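Local coordinates for protein peptide chain release factor RF2 (Thermus thermophilus, PDB 2IHR) that directs the termination of translation on the ribosome in response to the stop codons UGA and UAA, at residues Val186-Arg191 / Ile311-Leu316; Cys130-Met135 / Ser204-Glu209; Tyr140-Glu145 / Val336-Leu341; Gly125-Cys130 / Ser193-Ser198. One frame throughout, in Å; residues are numbered along the deposited sequence.

In the fold
Helix 127-145 and the eight-stranded mixed sheet beneath it tie the four contacts together. Along the chain the helix comes first, supplying contact 4 at its start, contact 2 next (the two share C130) and contact 3 at its far end, about 23 Å from contact 4 between centres. Strand 185-190, the loop 193-198 and strand 201-213 follow, serving contacts 1, 4 and 2 in turn. Much later residues, 311-316 and 336-341, return to complete contacts 1 and 3. Contacts 1 and 2 lie about 10 Å apart, centre to centre, on neighbouring strands. Chain regions far apart in sequence thus form one compact body, with the loop of contact 4 at its margin.

Contact 1: residues Val186-Arg191 / Ile311-Leu316; sequences VHRLVR and IRSYVL
Strands 186-190 and 312-315 run parallel, their axes 4.7 Å apart, with H187 beside R312, R188 beside S313, L189 beside Y314 and V190 beside V315. R188 and V190 use both backbone groups across the gap: R188 N donates to R312 O and R188 O accepts from Y314 N, while V190 N donates to Y314 O and V190 O accepts from L316 N. On one face of the sheet, H187 ND1 meets the hydroxyl Y314 OH at 3.2 Å, a hydrogen bond in which either may be the donor. R312 NH1 also donates to Y314 OH, at 2.8 Å and in the guanidinium plane; R312 is salt-bridged to E183 and D323 as well, and E183 O binds H187 NE2. This is the one parallel pairing in a mixed sheet, and it brings a strand of the PCRF family region beside one of the RF-1 region, consistent with the joined domains 2 and 4 of bacterial release factors. L189 CD2 lies 3.8 Å from L316 CG, the two side chains crossing at about a right angle. On the other face, V190 CB packs against V315 CB at 3.6 Å. R188, bent at chi3 (73°), donates from NE to S313 OG at 3.0 Å and lays its guanidinium over V190 CG2. An alanine in place of R188 would probably cost S313 OG this donor, leaving its bond to H324, and uncover V190 CG2.

Contact 2: residues Cys130-Met135 / Ser204-Glu209; sequences CDWAEM and SFAGVE
A helix lying on the face of a beta sheet is the element at work here, with W132 and A133 of helix 127-145 resting on S204 and A206 of strand 201-213. The short segments approach to 7.6 Å between axes at a crossing angle of -44°. Strand alternation decides what the helix meets: S204 and A206 send their side chains toward it, while F205 points away and packs on V186, R188 and Q310 instead. W132 has CG anti to the backbone N (chi1 -179°), and its indole reaches the strand through CD1. That atom lies 3.8 Å from F205 C, which sits at the ring's edge near its plane, and 3.9 Å from A206 CB, which comes in obliquely. S204 CB is a little farther, 4.2 Å from W132 CD1. Beside the indole, A206 CB comes within 4.4 Å of A133 CB, and the shortness of both side chains fits the close approach of helix and strand. No hydrogen bond joins the two segments. The polar end of the indole looks to the next strand, where W132 NE1 is hydrogen-bonded to H187 O, and Y314 meets the same ring edge-to-face. L136 extends the apolar layer over A206, and I120 does so beside A133. The whole is helix-on-sheet packing in a mixed alpha-beta domain, with W132 bridging strands 201-213 and 185-190.

Contact 3: residues Tyr140-Glu145 / Val336-Leu341; sequences YTRFAE and VLDGDL
The charged part of this contact joins R142, near the end of helix 127-145, to D338 in the loop 336-341. R142 grips the carboxylate side-on with two nitrogens, NE reaching D338 OD1 at 3.0 Å and NH2 reaching D338 OD2 at 3.3 Å. Both donors lie above the carboxylate plane, which stands 69° from the guanidinium. Bends at chi2 and chi3 fold the arginine chain back, and D338 O lies over one guanidinium face without forming a hydrogen bond. NH1 of R142 meanwhile holds E145 OE2 at 3.0 Å, and R146 provides D338 with a second positive partner. An alanine in place of R142 would probably leave E145 without this mate and D338 dependent on R146. The apolar part centres on L341, whose CD1 lies 3.7 Å from F143 CG and 3.9 Å from Y140 CE1. L341 and Y140 cross at about a right angle, and M342, I345 and L180 add further cover to F143. Backbone packing is closest at G339, its CA 3.9 Å from F143 CA; a side chain there would press on the carbonyl carbon of R142. G339 O lies at the edge of the F143 ring, near its plane. With positive phi (120°), G339 is the C-prime residue of the Schellman motif that ends helix 333-336: its N bonds to V336 O, and D340 N to the carbonyl of the residue before V336.

Contact 4: residues Gly125-Cys130 / Ser193-Ser198; sequences GGTEAC and SPFDAS
E128 and S193 make the tight side of this contact, between the first turn of helix 127-145 and the loop 193-198. E128 CG lies 3.2 Å from S193 OG and 3.3 Å from S193 CB, while E128 OE1 is 3.4 Å from P194 CD. The carboxylate has its strongest polar partner in R191, to which OE1 is salt-bridged, and S204 and H202 also touch the E128 side chain. The outer side is looser. T127 has CG2 anti to the backbone N, and this methyl sits over one face of the F195 ring, 4.0 Å from its centroid and 20° off the normal, a CH-pi contact. P194 CG lies over the centre of the opposite face, so the ring is sandwiched although F195 and P194 are exposed; both also touch a crystal neighbour, which may influence their position. A type I turn runs from S193 to D196. Beyond it the loop leaves the helix, and D196 OD1 accepts from S198 N at 2.7 Å, an Asx turn, and from S198 OG on the same face of the carboxylate. The S-P-F sequence matches the tripeptide by which RF2 proteins read stop codons, next to the tip of this helix. No hydrogen bond joins the two segments, so between them the loop rests on packing and one CH-pi contact, while the charge of E128 is met by R191 just before the loop.

Contact 1: residues Val186-Arg191 / Ile311-Leu316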
loop_
_atom_site.group_PDB
_atom_site.type_symbol
_atom_site.label_atom_id
_atom_site.label_comp_id
_atom_site.label_asym_id
_atom_site.label_seq_id
_atom_site.Cartn_x
_atom_site.Cartn_y
_atom_site.Cartn_z
ATOM N N VAL A 186 -6.796 -10.081 -6.777
ATOM C CA VAL A 186 -6.678 -10.643 -8.123
ATOM C C VAL A 186 -7.154 -9.637 -9.197
ATOM O O VAL A 186 -8.160 -8.947 -9.046
ATOM C CB VAL A 186 -7.455 -11.997 -8.234
ATOM C CG1 VAL A 186 -7.299 -12.589 -9.633
ATOM C CG2 VAL A 186 -6.905 -12.972 -7.225
ATOM N N HIS A 187 -6.432 -9.569 -10.296
ATOM C CA HIS A 187 -6.775 -8.610 -11.316
ATOM C C HIS A 187 -7.117 -9.328 -12.591
ATOM O O HIS A 187 -6.348 -10.188 -13.053
ATOM C CB HIS A 187 -5.576 -7.638 -11.506
ATOM C CG HIS A 187 -5.348 -6.730 -10.332
ATOM N ND1 HIS A 187 -5.635 -5.386 -10.360
ATOM C CD2 HIS A 187 -4.848 -6.973 -9.091
ATOM C CE1 HIS A 187 -5.310 -4.829 -9.205
ATOM N NE2 HIS A 187 -4.830 -5.775 -8.415
ATOM N N ARG A 188 -8.270 -8.995 -13.178
ATOM C CA ARG A 188 -8.674 -9.665 -14.416
ATOM C C ARG A 188 -8.599 -8.795 -15.684
ATOM O O ARG A 188 -9.030 -7.624 -15.694
ATOM C CB ARG A 188 -10.082 -10.222 -14.263
ATOM C CG ARG A 188 -10.566 -10.901 -15.486
ATOM C CD ARG A 188 -11.903 -11.511 -15.276
ATOM N NE ARG A 188 -12.950 -10.509 -15.215
ATOM C CZ ARG A 188 -14.005 -10.511 -16.024
ATOM N NH1 ARG A 188 -14.127 -11.463 -16.936
ATOM N NH2 ARG A 188 -14.940 -9.569 -15.918
ATOM N N LEU A 189 -8.065 -9.408 -16.744
ATOM C CA LEU A 189 -7.873 -8.796 -18.049
ATOM C C LEU A 189 -8.695 -9.447 -19.140
ATOM O O LEU A 189 -8.670 -10.650 -19.325
ATOM C CB LEU A 189 -6.393 -8.878 -18.441
ATOM C CG LEU A 189 -5.775 -7.913 -19.498
ATOM C CD1 LEU A 189 -5.411 -8.702 -20.725
ATOM C CD2 LEU A 189 -6.681 -6.773 -19.824
ATOM N N VAL A 190 -9.423 -8.635 -19.874
ATOM C CA VAL A 190 -10.232 -9.119 -20.973
ATOM C C VAL A 190 -9.911 -8.335 -22.245
ATOM O O VAL A 190 -9.954 -7.083 -22.264
ATOM C CB VAL A 190 -11.709 -8.941 -20.667
ATOM C CG1 VAL A 190 -12.525 -9.687 -21.678
ATOM C CG2 VAL A 190 -11.989 -9.390 -19.238
ATOM N N ARG A 191 -9.570 -9.083 -23.290
ATOM C CA ARG A 191 -9.249 -8.527 -24.610
ATOM C C ARG A 191 -8.818 -9.669 -25.477
ATOM O O ARG A 191 -8.631 -10.795 -24.997
ATOM C CB ARG A 191 -8.062 -7.557 -24.560
ATOM C CG ARG A 191 -6.766 -8.258 -24.247
ATOM C CD ARG A 191 -5.534 -7.391 -24.380
ATOM N NE ARG A 191 -4.367 -8.226 -24.135
ATOM C CZ ARG A 191 -3.129 -7.772 -24.017
ATOM N NH1 ARG A 191 -2.894 -6.462 -24.117
ATOM N NH2 ARG A 191 -2.122 -8.633 -23.829
ATOM N N ILE A 311 -10.818 -8.473 -7.743
ATOM C CA ILE A 311 -11.258 -7.249 -7.118
ATOM C C ILE A 311 -11.476 -6.181 -8.238
ATOM O O ILE A 311 -12.334 -5.299 -8.121
ATOM C CB ILE A 311 -10.226 -6.744 -6.161
ATOM C CG1 ILE A 311 -8.919 -6.479 -6.929
ATOM C CG2 ILE A 311 -10.085 -7.738 -5.016
ATOM C CD1 ILE A 311 -7.926 -5.712 -6.117
ATOM N N ARG A 312 -10.736 -6.279 -9.344
ATOM C CA ARG A 312 -10.914 -5.264 -10.359
ATOM C C ARG A 312 -10.820 -5.808 -11.756
ATOM O O ARG A 312 -10.120 -6.782 -11.964
ATOM C CB ARG A 312 -9.894 -4.111 -10.119
ATOM C CG ARG A 312 -10.133 -2.955 -11.081
ATOM C CD ARG A 312 -9.052 -2.025 -10.978
ATOM N NE ARG A 312 -8.954 -1.538 -9.625
ATOM C CZ ARG A 312 -7.805 -1.343 -9.026
ATOM N NH1 ARG A 312 -6.686 -1.617 -9.698
ATOM N NH2 ARG A 312 -7.785 -0.913 -7.768
ATOM N N SER A 313 -11.564 -5.230 -12.718
ATOM C CA SER A 313 -11.485 -5.713 -14.117
ATOM C C SER A 313 -11.104 -4.655 -15.128
ATOM O O SER A 313 -11.592 -3.475 -15.104
ATOM C CB SER A 313 -12.772 -6.400 -14.586
ATOM O OG SER A 313 -12.857 -7.711 -14.041
ATOM N N TYR A 314 -10.206 -5.087 -16.019
ATOM C CA TYR A 314 -9.696 -4.220 -17.065
ATOM C C TYR A 314 -10.124 -4.772 -18.386
ATOM O O TYR A 314 -9.400 -5.538 -19.000
ATOM C CB TYR A 314 -8.181 -4.176 -17.012
ATOM C CG TYR A 314 -7.610 -3.746 -15.685
ATOM C CD1 TYR A 314 -7.739 -4.568 -14.545
ATOM C CD2 TYR A 314 -6.882 -2.542 -15.568
ATOM C CE1 TYR A 314 -7.161 -4.226 -13.329
ATOM C CE2 TYR A 314 -6.287 -2.186 -14.350
ATOM C CZ TYR A 314 -6.426 -3.037 -13.255
ATOM O OH TYR A 314 -5.752 -2.753 -12.107
ATOM N N VAL A 315 -11.286 -4.379 -18.867
ATOM C CA VAL A 315 -11.706 -4.981 -20.111
ATOM C C VAL A 315 -11.599 -3.963 -21.214
ATOM O O VAL A 315 -12.441 -3.094 -21.383
ATOM C CB VAL A 315 -13.125 -5.691 -19.955
ATOM C CG1 VAL A 315 -13.876 -5.081 -18.865
ATOM C CG2 VAL A 315 -13.903 -5.681 -21.274
ATOM N N LEU A 316 -10.513 -4.152 -21.955
ATOM C CA LEU A 316 -10.044 -3.298 -23.014
ATOM C C LEU A 316 -10.750 -3.154 -24.342
ATOM O O LEU A 316 -10.718 -2.075 -24.916
ATOM C CB LEU A 316 -8.571 -3.628 -23.222
ATOM C CG LEU A 316 -7.757 -3.807 -21.903
ATOM C CD1 LEU A 316 -6.311 -3.831 -22.270
ATOM C CD2 LEU A 316 -7.965 -2.701 -20.819
#

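Contact 2: residues Cys130-Met135 / Ser204-Glu209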
loop_
_atom_site.group_PDB
_atom_site.type_symbol
_atom_site.label_atom_id
_atom_site.label_comp_id
_atom_site.label_asym_id
_atom_site.label_seq_id
_atom_site.Cartn_x
_atom_site.Cartn_y
_atom_site.Cartn_z
ATOM N N CYS A 130 1.172 -13.810 -18.635
ATOM C CA CYS A 130 2.509 -13.325 -18.319
ATOM C C CYS A 130 2.635 -11.888 -18.809
ATOM O O CYS A 130 3.261 -11.045 -18.158
ATOM C CB CYS A 130 3.603 -14.208 -18.979
ATOM S SG CYS A 130 3.592 -15.979 -18.522
ATOM N N ASP A 131 2.037 -11.628 -19.961
ATOM C CA ASP A 131 2.050 -10.299 -20.544
ATOM C C ASP A 131 1.283 -9.373 -19.586
ATOM O O ASP A 131 1.752 -8.275 -19.243
ATOM C CB ASP A 131 1.400 -10.368 -21.938
ATOM C CG ASP A 131 1.549 -9.073 -22.741
ATOM O OD1 ASP A 131 2.614 -8.414 -22.654
ATOM O OD2 ASP A 131 0.589 -8.731 -23.482
ATOM N N TRP A 132 0.118 -9.841 -19.134
ATOM C CA TRP A 132 -0.729 -9.093 -18.202
ATOM C C TRP A 132 0.018 -8.752 -16.904
ATOM O O TRP A 132 -0.108 -7.658 -16.359
ATOM C CB TRP A 132 -1.979 -9.927 -17.905
ATOM C CG TRP A 132 -3.018 -9.327 -16.954
ATOM C CD1 TRP A 132 -3.776 -10.020 -16.049
ATOM C CD2 TRP A 132 -3.419 -7.940 -16.834
ATOM N NE1 TRP A 132 -4.607 -9.157 -15.375
ATOM C CE2 TRP A 132 -4.409 -7.878 -15.835
ATOM C CE3 TRP A 132 -3.037 -6.746 -17.478
ATOM C CZ2 TRP A 132 -5.016 -6.687 -15.457
ATOM C CZ3 TRP A 132 -3.655 -5.546 -17.100
ATOM C CH2 TRP A 132 -4.623 -5.535 -16.102
ATOM N N ALA A 133 0.776 -9.703 -16.385
ATOM C CA ALA A 133 1.539 -9.483 -15.176
ATOM C C ALA A 133 2.599 -8.336 -15.410
ATOM O O ALA A 133 2.822 -7.436 -14.560
ATOM C CB ALA A 133 2.204 -10.806 -14.784
ATOM N N GLU A 134 3.243 -8.362 -16.569
ATOM C CA GLU A 134 4.214 -7.339 -16.884
ATOM C C GLU A 134 3.486 -5.982 -16.992
ATOM O O GLU A 134 4.037 -4.921 -16.655
ATOM C CB GLU A 134 4.897 -7.699 -18.190
ATOM C CG GLU A 134 6.062 -6.799 -18.541
ATOM C CD GLU A 134 6.730 -7.263 -19.800
ATOM O OE1 GLU A 134 6.766 -8.491 -19.990
ATOM O OE2 GLU A 134 7.217 -6.421 -20.585
ATOM N N MET A 135 2.233 -6.035 -17.443
ATOM C CA MET A 135 1.432 -4.848 -17.597
ATOM C C MET A 135 1.129 -4.193 -16.279
ATOM O O MET A 135 1.234 -2.955 -16.126
ATOM C CB MET A 135 0.137 -5.174 -18.339
ATOM C CG MET A 135 0.353 -5.565 -19.843
ATOM S SD MET A 135 -1.228 -5.438 -20.716
ATOM C CE MET A 135 -1.464 -7.126 -21.205
ATOM N N SER A 204 -7.676 -13.290 -18.664
ATOM C CA SER A 204 -6.412 -13.598 -18.020
ATOM C C SER A 204 -6.455 -13.086 -16.614
ATOM O O SER A 204 -7.288 -12.227 -16.286
ATOM C CB SER A 204 -5.270 -12.909 -18.748
ATOM O OG SER A 204 -5.122 -13.384 -20.065
ATOM N N PHE A 205 -5.580 -13.618 -15.770
ATOM C CA PHE A 205 -5.543 -13.194 -14.375
ATOM C C PHE A 205 -4.122 -13.132 -13.913
ATOM O O PHE A 205 -3.248 -13.763 -14.497
ATOM C CB PHE A 205 -6.264 -14.194 -13.462
ATOM C CG PHE A 205 -7.723 -14.327 -13.756
ATOM C CD1 PHE A 205 -8.156 -15.112 -14.830
ATOM C CD2 PHE A 205 -8.651 -13.569 -13.049
ATOM C CE1 PHE A 205 -9.494 -15.128 -15.209
ATOM C CE2 PHE A 205 -9.985 -13.578 -13.415
ATOM C CZ PHE A 205 -10.409 -14.361 -14.504
ATOM N N ALA A 206 -3.910 -12.359 -12.859
ATOM C CA ALA A 206 -2.603 -12.208 -12.210
ATOM C C ALA A 206 -3.018 -11.744 -10.835
ATOM O O ALA A 206 -4.007 -11.049 -10.726
ATOM C CB ALA A 206 -1.755 -11.153 -12.905
ATOM N N GLY A 207 -2.311 -12.163 -9.796
ATOM C CA GLY A 207 -2.641 -11.712 -8.452
ATOM C C GLY A 207 -1.545 -10.752 -7.985
ATOM O O GLY A 207 -0.376 -10.912 -8.390
ATOM N N VAL A 208 -1.912 -9.774 -7.147
ATOM C CA VAL A 208 -0.976 -8.760 -6.639
ATOM C C VAL A 208 -0.962 -8.780 -5.126
ATOM O O VAL A 208 -2.027 -8.769 -4.521
ATOM C CB VAL A 208 -1.412 -7.295 -7.106
ATOM C CG1 VAL A 208 -0.591 -6.225 -6.423
ATOM C CG2 VAL A 208 -1.260 -7.147 -8.626
ATOM N N GLU A 209 0.234 -8.831 -4.517
ATOM C CA GLU A 209 0.369 -8.781 -3.060
ATOM C C GLU A 209 1.206 -7.592 -2.633
ATOM O O GLU A 209 2.161 -7.194 -3.335
ATOM C CB GLU A 209 1.013 -10.035 -2.477
ATOM C CG GLU A 209 0.094 -10.769 -1.467
ATOM C CD GLU A 209 -0.533 -9.876 -0.367
ATOM O OE1 GLU A 209 -1.542 -10.300 0.234
ATOM O OE2 GLU A 209 -0.030 -8.768 -0.089
#

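Contact 3: residues Tyr140-Glu145 / Val336-Leu341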
loop_
_atom_site.group_PDB
_atom_site.type_symbol
_atom_site.label_atom_id
_atom_site.label_comp_id
_atom_site.label_asym_id
_atom_site.label_seq_id
_atom_site.Cartn_x
_atom_site.Cartn_y
_atom_site.Cartn_z
ATOM N N TYR A 140 2.181 -0.299 -11.898
ATOM C CA TYR A 140 2.652 0.106 -10.573
ATOM C C TYR A 140 3.998 0.844 -10.631
ATOM O O TYR A 140 4.303 1.680 -9.798
ATOM C CB TYR A 140 2.745 -1.134 -9.673
ATOM C CG TYR A 140 1.396 -1.723 -9.364
ATOM C CD1 TYR A 140 0.422 -0.958 -8.768
ATOM C CD2 TYR A 140 1.066 -3.024 -9.741
ATOM C CE1 TYR A 140 -0.847 -1.435 -8.568
ATOM C CE2 TYR A 140 -0.219 -3.530 -9.522
ATOM C CZ TYR A 140 -1.173 -2.723 -8.948
ATOM O OH TYR A 140 -2.483 -3.157 -8.804
ATOM N N THR A 141 4.811 0.541 -11.627
ATOM C CA THR A 141 6.091 1.210 -11.716
ATOM C C THR A 141 5.806 2.636 -12.150
ATOM O O THR A 141 6.356 3.565 -11.596
ATOM C CB THR A 141 7.012 0.498 -12.714
ATOM O OG1 THR A 141 7.455 -0.734 -12.140
ATOM C CG2 THR A 141 8.224 1.309 -12.980
ATOM N N ARG A 142 4.925 2.808 -13.133
ATOM C CA ARG A 142 4.572 4.163 -13.564
ATOM C C ARG A 142 3.880 4.876 -12.404
ATOM O O ARG A 142 4.021 6.094 -12.240
ATOM C CB ARG A 142 3.614 4.173 -14.789
ATOM C CG ARG A 142 4.213 3.810 -16.135
ATOM C CD ARG A 142 5.082 4.978 -16.690
ATOM N NE ARG A 142 4.276 6.130 -17.068
ATOM C CZ ARG A 142 4.183 7.247 -16.355
ATOM N NH1 ARG A 142 4.895 7.359 -15.234
ATOM N NH2 ARG A 142 3.294 8.205 -16.700
ATOM N N PHE A 143 3.120 4.129 -11.608
ATOM C CA PHE A 143 2.411 4.737 -10.485
ATOM C C PHE A 143 3.406 5.346 -9.518
ATOM O O PHE A 143 3.251 6.481 -9.072
ATOM C CB PHE A 143 1.582 3.711 -9.728
ATOM C CG PHE A 143 1.086 4.216 -8.410
ATOM C CD1 PHE A 143 0.114 5.221 -8.352
ATOM C CD2 PHE A 143 1.637 3.754 -7.227
ATOM C CE1 PHE A 143 -0.295 5.772 -7.128
ATOM C CE2 PHE A 143 1.240 4.293 -5.981
ATOM C CZ PHE A 143 0.274 5.309 -5.942
ATOM N N ALA A 144 4.426 4.572 -9.190
ATOM C CA ALA A 144 5.458 5.028 -8.274
ATOM C C ALA A 144 6.135 6.262 -8.884
ATOM O O ALA A 144 6.277 7.299 -8.252
ATOM C CB ALA A 144 6.471 3.905 -8.061
ATOM N N GLU A 145 6.535 6.105 -10.132
ATOM C CA GLU A 145 7.178 7.130 -10.933
ATOM C C GLU A 145 6.506 8.482 -10.679
ATOM O O GLU A 145 7.132 9.407 -10.175
ATOM C CB GLU A 145 7.020 6.727 -12.409
ATOM C CG GLU A 145 8.092 7.130 -13.397
ATOM C CD GLU A 145 8.101 6.199 -14.637
ATOM O OE1 GLU A 145 8.385 4.968 -14.480
ATOM O OE2 GLU A 145 7.818 6.697 -15.764
ATOM N N VAL A 336 -5.276 4.520 -16.492
ATOM C CA VAL A 336 -5.189 3.703 -15.285
ATOM C C VAL A 336 -3.918 2.914 -15.482
ATOM O O VAL A 336 -3.039 2.832 -14.600
ATOM C CB VAL A 336 -6.394 2.669 -15.203
ATOM C CG1 VAL A 336 -6.050 1.528 -14.247
ATOM C CG2 VAL A 336 -7.636 3.328 -14.733
ATOM N N LEU A 337 -3.835 2.322 -16.671
ATOM C CA LEU A 337 -2.718 1.465 -16.972
ATOM C C LEU A 337 -1.358 2.147 -17.077
ATOM O O LEU A 337 -0.320 1.483 -17.153
ATOM C CB LEU A 337 -3.043 0.641 -18.224
ATOM C CG LEU A 337 -3.884 -0.670 -17.979
ATOM C CD1 LEU A 337 -4.178 -1.349 -19.263
ATOM C CD2 LEU A 337 -3.127 -1.633 -17.132
ATOM N N ASP A 338 -1.343 3.463 -17.009
ATOM C CA ASP A 338 -0.108 4.159 -17.135
ATOM C C ASP A 338 0.307 4.839 -15.817
ATOM O O ASP A 338 1.221 5.673 -15.777
ATOM C CB ASP A 338 -0.308 5.123 -18.289
ATOM C CG ASP A 338 0.851 6.041 -18.505
ATOM O OD1 ASP A 338 1.970 5.611 -18.888
ATOM O OD2 ASP A 338 0.588 7.214 -18.280
ATOM N N GLY A 339 -0.384 4.475 -14.737
ATOM C CA GLY A 339 -0.060 4.992 -13.442
ATOM C C GLY A 339 -1.138 5.774 -12.733
ATOM O O GLY A 339 -1.190 5.826 -11.480
ATOM N N ASP A 340 -2.020 6.408 -13.485
ATOM C CA ASP A 340 -3.026 7.222 -12.810
ATOM C C ASP A 340 -4.010 6.363 -11.973
ATOM O O ASP A 340 -5.114 6.019 -12.436
ATOM C CB ASP A 340 -3.709 8.059 -13.887
ATOM C CG ASP A 340 -4.946 8.802 -13.396
ATOM O OD1 ASP A 340 -4.979 9.219 -12.189
ATOM O OD2 ASP A 340 -5.873 8.973 -14.249
ATOM N N LEU A 341 -3.626 6.070 -10.728
ATOM C CA LEU A 341 -4.425 5.236 -9.826
ATOM C C LEU A 341 -5.123 5.856 -8.617
ATOM O O LEU A 341 -5.993 5.218 -7.977
ATOM C CB LEU A 341 -3.535 4.144 -9.258
ATOM C CG LEU A 341 -2.812 3.238 -10.215
ATOM C CD1 LEU A 341 -1.908 2.242 -9.418
ATOM C CD2 LEU A 341 -3.840 2.601 -11.095
#

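Contact 4: residues Gly125-Cys130 / Ser193-Ser198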
loop_
_atom_site.group_PDB
_atom_site.type_symbol
_atom_site.label_atom_id
_atom_site.label_comp_id
_atom_site.label_asym_id
_atom_site.label_seq_id
_atom_site.Cartn_x
_atom_site.Cartn_y
_atom_site.Cartn_z
ATOM N N GLY A 125 -4.425 -18.249 -17.927
ATOM C CA GLY A 125 -4.439 -17.503 -19.178
ATOM C C GLY A 125 -3.257 -17.806 -20.090
ATOM O O GLY A 125 -3.257 -17.421 -21.275
ATOM N N GLY A 126 -2.240 -18.473 -19.534
ATOM C CA GLY A 126 -1.077 -18.865 -20.321
ATOM C C GLY A 126 -0.149 -17.732 -20.698
ATOM O O GLY A 126 0.218 -16.949 -19.842
ATOM N N THR A 127 0.238 -17.608 -21.958
ATOM C CA THR A 127 1.145 -16.523 -22.289
ATOM C C THR A 127 0.474 -15.184 -22.025
ATOM O O THR A 127 1.147 -14.216 -21.618
ATOM C CB THR A 127 1.568 -16.559 -23.748
ATOM O OG1 THR A 127 1.818 -17.913 -24.124
ATOM C CG2 THR A 127 2.845 -15.719 -23.950
ATOM N N GLU A 128 -0.845 -15.133 -22.267
ATOM C CA GLU A 128 -1.616 -13.917 -22.042
ATOM C C GLU A 128 -1.426 -13.454 -20.601
ATOM O O GLU A 128 -1.258 -12.250 -20.344
ATOM C CB GLU A 128 -3.103 -14.153 -22.299
ATOM C CG GLU A 128 -3.680 -13.489 -23.544
ATOM C CD GLU A 128 -3.776 -11.944 -23.484
ATOM O OE1 GLU A 128 -2.795 -11.265 -23.897
ATOM O OE2 GLU A 128 -4.829 -11.412 -23.037
ATOM N N ALA A 129 -1.437 -14.395 -19.656
ATOM C CA ALA A 129 -1.252 -14.001 -18.263
ATOM C C ALA A 129 0.146 -13.435 -17.895
ATOM O O ALA A 129 0.291 -12.660 -16.943
ATOM C CB ALA A 129 -1.620 -15.173 -17.330
ATOM N N CYS A 130 1.172 -13.810 -18.635
ATOM C CA CYS A 130 2.509 -13.325 -18.319
ATOM C C CYS A 130 2.635 -11.888 -18.809
ATOM O O CYS A 130 3.261 -11.045 -18.158
ATOM C CB CYS A 130 3.603 -14.208 -18.979
ATOM S SG CYS A 130 3.592 -15.979 -18.522
ATOM N N SER A 193 -6.158 -11.785 -27.416
ATOM C CA SER A 193 -4.719 -11.979 -27.240
ATOM C C SER A 193 -3.823 -11.715 -28.439
ATOM O O SER A 193 -4.112 -12.170 -29.541
ATOM C CB SER A 193 -4.453 -13.416 -26.751
ATOM O OG SER A 193 -3.060 -13.731 -26.679
ATOM N N PRO A 194 -2.722 -10.962 -28.244
ATOM C CA PRO A 194 -1.868 -10.750 -29.417
ATOM C C PRO A 194 -1.318 -12.108 -29.859
ATOM O O PRO A 194 -1.048 -12.322 -31.027
ATOM C CB PRO A 194 -0.760 -9.821 -28.904
ATOM C CG PRO A 194 -0.779 -9.995 -27.380
ATOM C CD PRO A 194 -2.264 -10.165 -27.090
ATOM N N PHE A 195 -1.204 -13.033 -28.911
ATOM C CA PHE A 195 -0.679 -14.374 -29.166
ATOM C C PHE A 195 -1.593 -15.399 -29.871
ATOM O O PHE A 195 -1.121 -16.459 -30.272
ATOM C CB PHE A 195 -0.175 -14.929 -27.845
ATOM C CG PHE A 195 0.683 -13.961 -27.111
ATOM C CD1 PHE A 195 1.791 -13.384 -27.745
ATOM C CD2 PHE A 195 0.346 -13.538 -25.828
ATOM C CE1 PHE A 195 2.545 -12.399 -27.120
ATOM C CE2 PHE A 195 1.097 -12.546 -25.185
ATOM C CZ PHE A 195 2.199 -11.977 -25.841
ATOM N N ASP A 196 -2.885 -15.093 -30.012
ATOM C CA ASP A 196 -3.840 -15.980 -30.686
ATOM C C ASP A 196 -4.370 -15.276 -31.926
ATOM O O ASP A 196 -4.995 -14.226 -31.826
ATOM C CB ASP A 196 -5.016 -16.367 -29.759
ATOM C CG ASP A 196 -6.207 -16.978 -30.518
ATOM O OD1 ASP A 196 -6.124 -17.137 -31.751
ATOM O OD2 ASP A 196 -7.246 -17.299 -29.887
ATOM N N ALA A 197 -4.118 -15.883 -33.086
ATOM C CA ALA A 197 -4.533 -15.350 -34.375
ATOM C C ALA A 197 -6.022 -15.030 -34.503
ATOM O O ALA A 197 -6.380 -14.033 -35.136
ATOM C CB ALA A 197 -4.102 -16.298 -35.484
ATOM N N SER A 198 -6.903 -15.856 -33.944
ATOM C CA SER A 198 -8.332 -15.527 -34.046
ATOM C C SER A 198 -8.578 -14.384 -33.072
ATOM O O SER A 198 -8.093 -14.411 -31.932
ATOM C CB SER A 198 -9.224 -16.727 -33.689
ATOM O OG SER A 198 -8.976 -17.214 -32.370
#